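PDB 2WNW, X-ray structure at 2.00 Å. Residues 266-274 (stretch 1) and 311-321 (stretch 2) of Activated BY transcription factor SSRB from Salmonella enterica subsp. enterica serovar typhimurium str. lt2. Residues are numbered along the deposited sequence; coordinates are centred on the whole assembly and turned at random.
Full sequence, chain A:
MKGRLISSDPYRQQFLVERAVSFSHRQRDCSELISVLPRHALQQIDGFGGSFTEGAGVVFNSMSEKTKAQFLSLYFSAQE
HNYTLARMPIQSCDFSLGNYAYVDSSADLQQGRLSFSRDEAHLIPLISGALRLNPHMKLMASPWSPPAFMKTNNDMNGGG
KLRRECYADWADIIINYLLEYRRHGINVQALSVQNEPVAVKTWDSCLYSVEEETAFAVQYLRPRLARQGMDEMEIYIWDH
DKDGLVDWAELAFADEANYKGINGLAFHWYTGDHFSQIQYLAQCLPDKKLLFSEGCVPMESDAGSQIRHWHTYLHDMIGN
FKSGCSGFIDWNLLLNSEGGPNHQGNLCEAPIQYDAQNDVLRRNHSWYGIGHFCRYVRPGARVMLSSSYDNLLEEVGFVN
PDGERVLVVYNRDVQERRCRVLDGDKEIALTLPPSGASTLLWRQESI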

ATOM      1  N   ALA A 266       4.366 -13.163  14.516  1.00 14.42           N
ATOM      2  CA  ALA A 266       5.208 -13.640  13.429  1.00 14.22           C
ATOM      3  C   ALA A 266       4.231 -14.071  12.341  1.00 14.61           C
ATOM      4  O   ALA A 266       3.102 -14.447  12.641  1.00 15.14           O
ATOM      5  CB  ALA A 266       6.040 -14.821  13.889  1.00 14.10           C
ATOM      6  N   PHE A 267       4.641 -14.003  11.079  1.00 13.73           N
ATOM      7  CA  PHE A 267       3.746 -14.416  10.007  1.00 14.50           C
ATOM      8  C   PHE A 267       4.482 -15.022   8.825  1.00 14.57           C
ATOM      9  O   PHE A 267       5.686 -14.822   8.657  1.00 14.12           O
ATOM     10  CB  PHE A 267       2.867 -13.248   9.540  1.00 13.44           C
ATOM     11  CG  PHE A 267       3.641 -12.025   9.123  1.00 15.99           C
ATOM     12  CD1 PHE A 267       3.860 -10.986  10.019  1.00 17.12           C
ATOM     13  CD2 PHE A 267       4.154 -11.919   7.834  1.00 16.08           C
ATOM     14  CE1 PHE A 267       4.579  -9.851   9.638  1.00 17.94           C
ATOM     15  CE2 PHE A 267       4.876 -10.789   7.441  1.00 18.20           C
ATOM     16  CZ  PHE A 267       5.086  -9.756   8.347  1.00 17.83           C
ATOM     17  N   HIS A 268       3.739 -15.775   8.019  1.00 14.76           N
ATOM     18  CA  HIS A 268       4.270 -16.452   6.840  1.00 13.95           C
ATOM     19  C   HIS A 268       3.578 -15.885   5.600  1.00 14.94           C
ATOM     20  O   HIS A 268       2.691 -15.035   5.716  1.00 14.16           O
ATOM     21  CB  HIS A 268       4.010 -17.959   6.949  1.00 14.82           C
ATOM     22  CG  HIS A 268       4.518 -18.575   8.220  1.00 15.09           C
ATOM     23  ND1 HIS A 268       4.221 -19.870   8.588  1.00 15.49           N
ATOM     24  CD2 HIS A 268       5.297 -18.072   9.208  1.00 14.32           C
ATOM     25  CE1 HIS A 268       4.793 -20.138   9.749  1.00 16.19           C
ATOM     26  NE2 HIS A 268       5.452 -19.063  10.148  1.00 16.58           N
ATOM     27  N   TRP A 269       3.959 -16.366   4.418  1.00 14.07           N
ATOM     28  CA  TRP A 269       3.379 -15.844   3.181  1.00 15.11           C
ATOM     29  C   TRP A 269       2.586 -16.833   2.339  1.00 14.48           C
ATOM     30  O   TRP A 269       2.226 -16.527   1.207  1.00 15.42           O
ATOM     31  CB  TRP A 269       4.489 -15.251   2.298  1.00 15.21           C
ATOM     32  CG  TRP A 269       5.420 -16.266   1.636  1.00 15.04           C
ATOM     33  CD1 TRP A 269       5.147 -17.579   1.346  1.00 16.92           C
ATOM     34  CD2 TRP A 269       6.726 -16.007   1.099  1.00 14.33           C
ATOM     35  NE1 TRP A 269       6.198 -18.146   0.659  1.00 15.74           N
ATOM     36  CE2 TRP A 269       7.179 -17.203   0.494  1.00 15.38           C
ATOM     37  CE3 TRP A 269       7.556 -14.876   1.067  1.00 13.84           C
ATOM     38  CZ2 TRP A 269       8.427 -17.302  -0.139  1.00 13.55           C
ATOM     39  CZ3 TRP A 269       8.803 -14.975   0.434  1.00 14.27           C
ATOM     40  CH2 TRP A 269       9.221 -16.179  -0.156  1.00 14.44           C
ATOM     41  N   TYR A 270       2.289 -18.003   2.887  1.00 16.53           N
ATOM     42  CA  TYR A 270       1.621 -19.035   2.106  1.00 16.53           C
ATOM     43  C   TYR A 270       0.221 -18.787   1.544  1.00 16.96           C
ATOM     44  O   TYR A 270      -0.242 -19.573   0.718  1.00 17.87           O
ATOM     45  CB  TYR A 270       1.675 -20.359   2.877  1.00 16.24           C
ATOM     46  CG  TYR A 270       3.101 -20.766   3.212  1.00 16.63           C
ATOM     47  CD1 TYR A 270       3.548 -20.799   4.532  1.00 17.33           C
ATOM     48  CD2 TYR A 270       4.013 -21.079   2.203  1.00 17.10           C
ATOM     49  CE1 TYR A 270       4.871 -21.136   4.841  1.00 16.91           C
ATOM     50  CE2 TYR A 270       5.336 -21.416   2.499  1.00 17.26           C
ATOM     51  CZ  TYR A 270       5.756 -21.441   3.821  1.00 17.22           C
ATOM     52  OH  TYR A 270       7.059 -21.769   4.119  1.00 16.84           O
ATOM     53  N   THR A 271      -0.450 -17.716   1.962  1.00 14.73           N
ATOM     54  CA  THR A 271      -1.776 -17.421   1.412  1.00 15.78           C
ATOM     55  C   THR A 271      -1.791 -16.117   0.604  1.00 16.53           C
ATOM     56  O   THR A 271      -2.851 -15.588   0.272  1.00 16.34           O
ATOM     57  CB  THR A 271      -2.867 -17.344   2.506  1.00 14.42           C
ATOM     58  OG1 THR A 271      -2.535 -16.331   3.461  1.00 14.33           O
ATOM     59  CG2 THR A 271      -3.012 -18.696   3.207  1.00 14.86           C
ATOM     60  N   GLY A 272      -0.610 -15.600   0.286  1.00 16.63           N
ATOM     61  CA  GLY A 272      -0.555 -14.384  -0.507  1.00 15.09           C
ATOM     62  C   GLY A 272      -0.083 -13.131   0.205  1.00 15.03           C
ATOM     63  O   GLY A 272       0.390 -13.178   1.342  1.00 14.32           O
ATOM     64  N   ASP A 273      -0.245 -12.002  -0.482  1.00 15.11           N
ATOM     65  CA  ASP A 273       0.186 -10.691  -0.000  1.00 14.00           C
ATOM     66  C   ASP A 273      -0.430 -10.206   1.312  1.00 13.63           C
ATOM     67  O   ASP A 273       0.250 -10.147   2.337  1.00 14.37           O
ATOM     68  CB  ASP A 273      -0.067  -9.632  -1.085  1.00 14.88           C
ATOM     69  CG  ASP A 273       0.645  -9.940  -2.399  1.00 16.84           C
ATOM     70  OD1 ASP A 273       1.448 -10.899  -2.446  1.00 15.49           O
ATOM     71  OD2 ASP A 273       0.403  -9.210  -3.392  1.00 16.75           O
ATOM     72  N   HIS A 274      -1.706  -9.830   1.265  1.00 13.60           N
ATOM     73  CA  HIS A 274      -2.417  -9.324   2.439  1.00 15.33           C
ATOM     74  C   HIS A 274      -1.606  -8.272   3.194  1.00 14.86           C
ATOM     75  O   HIS A 274      -1.635  -8.215   4.422  1.00 14.89           O
ATOM     76  CB  HIS A 274      -2.770 -10.486   3.373  1.00 15.03           C
ATOM     77  CG  HIS A 274      -3.783 -11.426   2.796  1.00 15.67           C
ATOM     78  ND1 HIS A 274      -5.081 -11.044   2.527  1.00 17.70           N
ATOM     79  CD2 HIS A 274      -3.682 -12.717   2.399  1.00 16.82           C
ATOM     80  CE1 HIS A 274      -5.734 -12.057   1.988  1.00 16.24           C
ATOM     81  NE2 HIS A 274      -4.908 -13.085   1.899  1.00 15.05           N
ATOM     82  N   HIS A 311      10.522 -13.407  -8.247  1.00 14.86           N
ATOM     83  CA  HIS A 311       9.402 -12.505  -8.009  1.00 14.93           C
ATOM     84  C   HIS A 311       8.755 -12.718  -6.647  1.00 14.25           C
ATOM     85  O   HIS A 311       8.493 -11.763  -5.925  1.00 14.56           O
ATOM     86  CB  HIS A 311       8.319 -12.688  -9.071  1.00 15.55           C
ATOM     87  CG  HIS A 311       7.047 -11.970  -8.749  1.00 16.89           C
ATOM     88  ND1 HIS A 311       6.905 -10.606  -8.894  1.00 17.00           N
ATOM     89  CD2 HIS A 311       5.879 -12.416  -8.227  1.00 17.96           C
ATOM     90  CE1 HIS A 311       5.706 -10.244  -8.471  1.00 19.83           C
ATOM     91  NE2 HIS A 311       5.064 -11.323  -8.060  1.00 18.09           N
ATOM     92  N   THR A 312       8.471 -13.971  -6.306  1.00 14.31           N
ATOM     93  CA  THR A 312       7.822 -14.264  -5.030  1.00 13.55           C
ATOM     94  C   THR A 312       8.576 -13.679  -3.840  1.00 14.47           C
ATOM     95  O   THR A 312       7.974 -13.034  -2.982  1.00 13.27           O
ATOM     96  CB  THR A 312       7.638 -15.789  -4.844  1.00 15.25           C
ATOM     97  OG1 THR A 312       6.750 -16.278  -5.859  1.00 15.20           O
ATOM     98  CG2 THR A 312       7.058 -16.108  -3.473  1.00 15.26           C
ATOM     99  N   TYR A 313       9.889 -13.886  -3.794  1.00 12.96           N
ATOM    100  CA  TYR A 313      10.685 -13.365  -2.689  1.00 14.60           C
ATOM    101  C   TYR A 313      10.725 -11.841  -2.659  1.00 15.22           C
ATOM    102  O   TYR A 313      10.439 -11.228  -1.628  1.00 15.62           O
ATOM    103  CB  TYR A 313      12.122 -13.907  -2.747  1.00 14.85           C
ATOM    104  CG  TYR A 313      12.313 -15.228  -2.030  1.00 14.93           C
ATOM    105  CD1 TYR A 313      11.993 -16.440  -2.647  1.00 13.79           C
ATOM    106  CD2 TYR A 313      12.781 -15.261  -0.714  1.00 14.87           C
ATOM    107  CE1 TYR A 313      12.134 -17.656  -1.963  1.00 14.54           C
ATOM    108  CE2 TYR A 313      12.920 -16.464  -0.023  1.00 16.39           C
ATOM    109  CZ  TYR A 313      12.596 -17.654  -0.652  1.00 15.58           C
ATOM    110  OH  TYR A 313      12.729 -18.833   0.041  1.00 15.41           O
ATOM    111  N   LEU A 314      11.079 -11.226  -3.784  1.00 13.55           N
ATOM    112  CA  LEU A 314      11.165  -9.768  -3.836  1.00 13.84           C
ATOM    113  C   LEU A 314       9.831  -9.074  -3.593  1.00 13.41           C
ATOM    114  O   LEU A 314       9.759  -8.106  -2.840  1.00 13.63           O
ATOM    115  CB  LEU A 314      11.746  -9.316  -5.180  1.00 13.93           C
ATOM    116  CG  LEU A 314      13.239  -9.594  -5.380  1.00 17.59           C
ATOM    117  CD1 LEU A 314      13.625  -9.287  -6.822  1.00 17.00           C
ATOM    118  CD2 LEU A 314      14.060  -8.746  -4.407  1.00 17.47           C
ATOM    119  N   HIS A 315       8.775  -9.575  -4.227  1.00 12.90           N
ATOM    120  CA  HIS A 315       7.450  -8.984  -4.081  1.00 13.90           C
ATOM    121  C   HIS A 315       6.960  -9.017  -2.637  1.00 12.75           C
ATOM    122  O   HIS A 315       6.450  -8.019  -2.128  1.00 12.02           O
ATOM    123  CB  HIS A 315       6.446  -9.712  -4.981  1.00 14.09           C
ATOM    124  CG  HIS A 315       5.046  -9.187  -4.878  1.00 14.04           C
ATOM    125  ND1 HIS A 315       4.667  -7.968  -5.396  1.00 14.55           N
ATOM    126  CD2 HIS A 315       3.937  -9.713  -4.303  1.00 14.58           C
ATOM    127  CE1 HIS A 315       3.386  -7.762  -5.143  1.00 17.74           C
ATOM    128  NE2 HIS A 315       2.919  -8.807  -4.482  1.00 15.82           N
ATOM    129  N   ASP A 316       7.115 -10.155  -1.965  1.00 12.44           N
ATOM    130  CA  ASP A 316       6.650 -10.240  -0.589  1.00 13.55           C
ATOM    131  C   ASP A 316       7.510  -9.417   0.362  1.00 14.51           C
ATOM    132  O   ASP A 316       6.990  -8.742   1.252  1.00 14.70           O
ATOM    133  CB  ASP A 316       6.596 -11.697  -0.120  1.00 13.74           C
ATOM    134  CG  ASP A 316       5.715 -11.869   1.102  1.00 15.17           C
ATOM    135  OD1 ASP A 316       6.247 -11.979   2.229  1.00 16.36           O
ATOM    136  OD2 ASP A 316       4.482 -11.866   0.930  1.00 15.38           O
ATOM    137  N   MET A 317       8.826  -9.461   0.177  1.00 13.68           N
ATOM    138  CA  MET A 317       9.723  -8.698   1.040  1.00 14.99           C
ATOM    139  C   MET A 317       9.470  -7.196   0.951  1.00 14.98           C
ATOM    140  O   MET A 317       9.358  -6.514   1.972  1.00 15.14           O
ATOM    141  CB  MET A 317      11.179  -8.997   0.681  1.00 16.30           C
ATOM    142  CG  MET A 317      11.591 -10.428   0.995  1.00 17.17           C
ATOM    143  SD  MET A 317      13.257 -10.807   0.425  1.00 17.48           S
ATOM    144  CE  MET A 317      14.248 -10.117   1.758  1.00 17.94           C
ATOM    145  N   ILE A 318       9.377  -6.676  -0.268  1.00 14.12           N
ATOM    146  CA  ILE A 318       9.137  -5.250  -0.454  1.00 13.43           C
ATOM    147  C   ILE A 318       7.808  -4.841   0.172  1.00 14.35           C
ATOM    148  O   ILE A 318       7.741  -3.867   0.920  1.00 13.98           O
ATOM    149  CB  ILE A 318       9.159  -4.875  -1.955  1.00 13.70           C
ATOM    150  CG1 ILE A 318      10.581  -5.058  -2.502  1.00 13.99           C
ATOM    151  CG2 ILE A 318       8.688  -3.436  -2.148  1.00 14.20           C
ATOM    152  CD1 ILE A 318      10.697  -4.918  -4.011  1.00 15.03           C
ATOM    153  N   GLY A 319       6.755  -5.596  -0.121  1.00 13.89           N
ATOM    154  CA  GLY A 319       5.452  -5.283   0.439  1.00 14.79           C
ATOM    155  C   GLY A 319       5.422  -5.327   1.960  1.00 15.47           C
ATOM    156  O   GLY A 319       4.841  -4.450   2.605  1.00 16.04           O
ATOM    157  N   ASN A 320       6.042  -6.352   2.538  1.00 14.47           N
ATOM    158  CA  ASN A 320       6.074  -6.494   3.988  1.00 14.63           C
ATOM    159  C   ASN A 320       6.736  -5.290   4.645  1.00 15.46           C
ATOM    160  O   ASN A 320       6.168  -4.675   5.543  1.00 15.64           O
ATOM    161  CB  ASN A 320       6.833  -7.769   4.387  1.00 14.06           C
ATOM    162  CG  ASN A 320       6.040  -9.032   4.114  1.00 13.31           C
ATOM    163  OD1 ASN A 320       6.554 -10.144   4.245  1.00 16.39           O
ATOM    164  ND2 ASN A 320       4.784  -8.870   3.739  1.00 10.88           N
ATOM    165  N   PHE A 321       7.936  -4.946   4.192  1.00 14.58           N
ATOM    166  CA  PHE A 321       8.641  -3.819   4.789  1.00 15.73           C
ATOM    167  C   PHE A 321       7.950  -2.477   4.566  1.00 15.07           C
ATOM    168  O   PHE A 321       7.964  -1.621   5.449  1.00 15.86           O
ATOM    169  CB  PHE A 321      10.093  -3.806   4.309  1.00 15.93           C
ATOM    170  CG  PHE A 321      10.931  -4.889   4.935  1.00 17.74           C
ATOM    171  CD1 PHE A 321      11.162  -4.897   6.309  1.00 17.82           C
ATOM    172  CD2 PHE A 321      11.458  -5.920   4.165  1.00 17.42           C
ATOM    173  CE1 PHE A 321      11.903  -5.913   6.908  1.00 18.04           C
ATOM    174  CE2 PHE A 321      12.203  -6.944   4.754  1.00 18.87           C
ATOM    175  CZ  PHE A 321      12.425  -6.941   6.129  1.00 18.88           C
TER
HETATM  176  O   HOH W   1       3.312 -12.540  -1.419  1.00 17.14           O

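Stretch 1 enters as a strand at Ala266 and gives way to a loop. A type I beta turn runs from Trp269 to Gly272, closed by the backbone hydrogen bond from Gly272 N to Trp269 O at 3.1 Å. Gly272 has phi/psi of 110/-170°. A CB there would be jammed against the carbonyl O of Thr271, so glycine suits the position. Stretch 2 is helical throughout, and its i to i+4 bonds include Asn320 N to Asp316 O at 2.9 Å. The backbones come closest at Asp273 and Asp316, whose CA atoms are 6.5 Å apart. Together the stretches bury 420 Å², counting both sides.

Trp269 gives the largest share, 127 Å². Its CB points toward the helix, and chi1 is p. The indole lies among three helix residues. Thr312 CG2 sits over one face, 4.0 Å from the centroid of the six-membered ring, in a CH-pi contact. The edge of Trp269 meets the face of Tyr313, with ring centroids 4.8 Å apart and planes at 83°. The closest atoms of that pair are Trp269 CH2 and Tyr313 CE2, at 3.7 Å. Asp316 OD1 lies 3.4 Å from Trp269 CE3, near the ring plane. A carboxylate oxygen suits this place, because ring-edge hydrogens carry slight positive charge.

The polar link is at Asp273. His315 NE2 donates a hydrogen bond to Asp273 OD2, 2.8 Å long and nearly straight at 172°. The CB atoms of both residues point sideways, but their side-chain ends approach each other. Water 1 joins the two acidic side chains. It donates to Asp273 OD1 and to Asp316 OD2, each at 2.7 Å, so both carboxylates serve as acceptors.

Phe267 also points toward the helix and packs its ring edge near the buried side chain of Asn320.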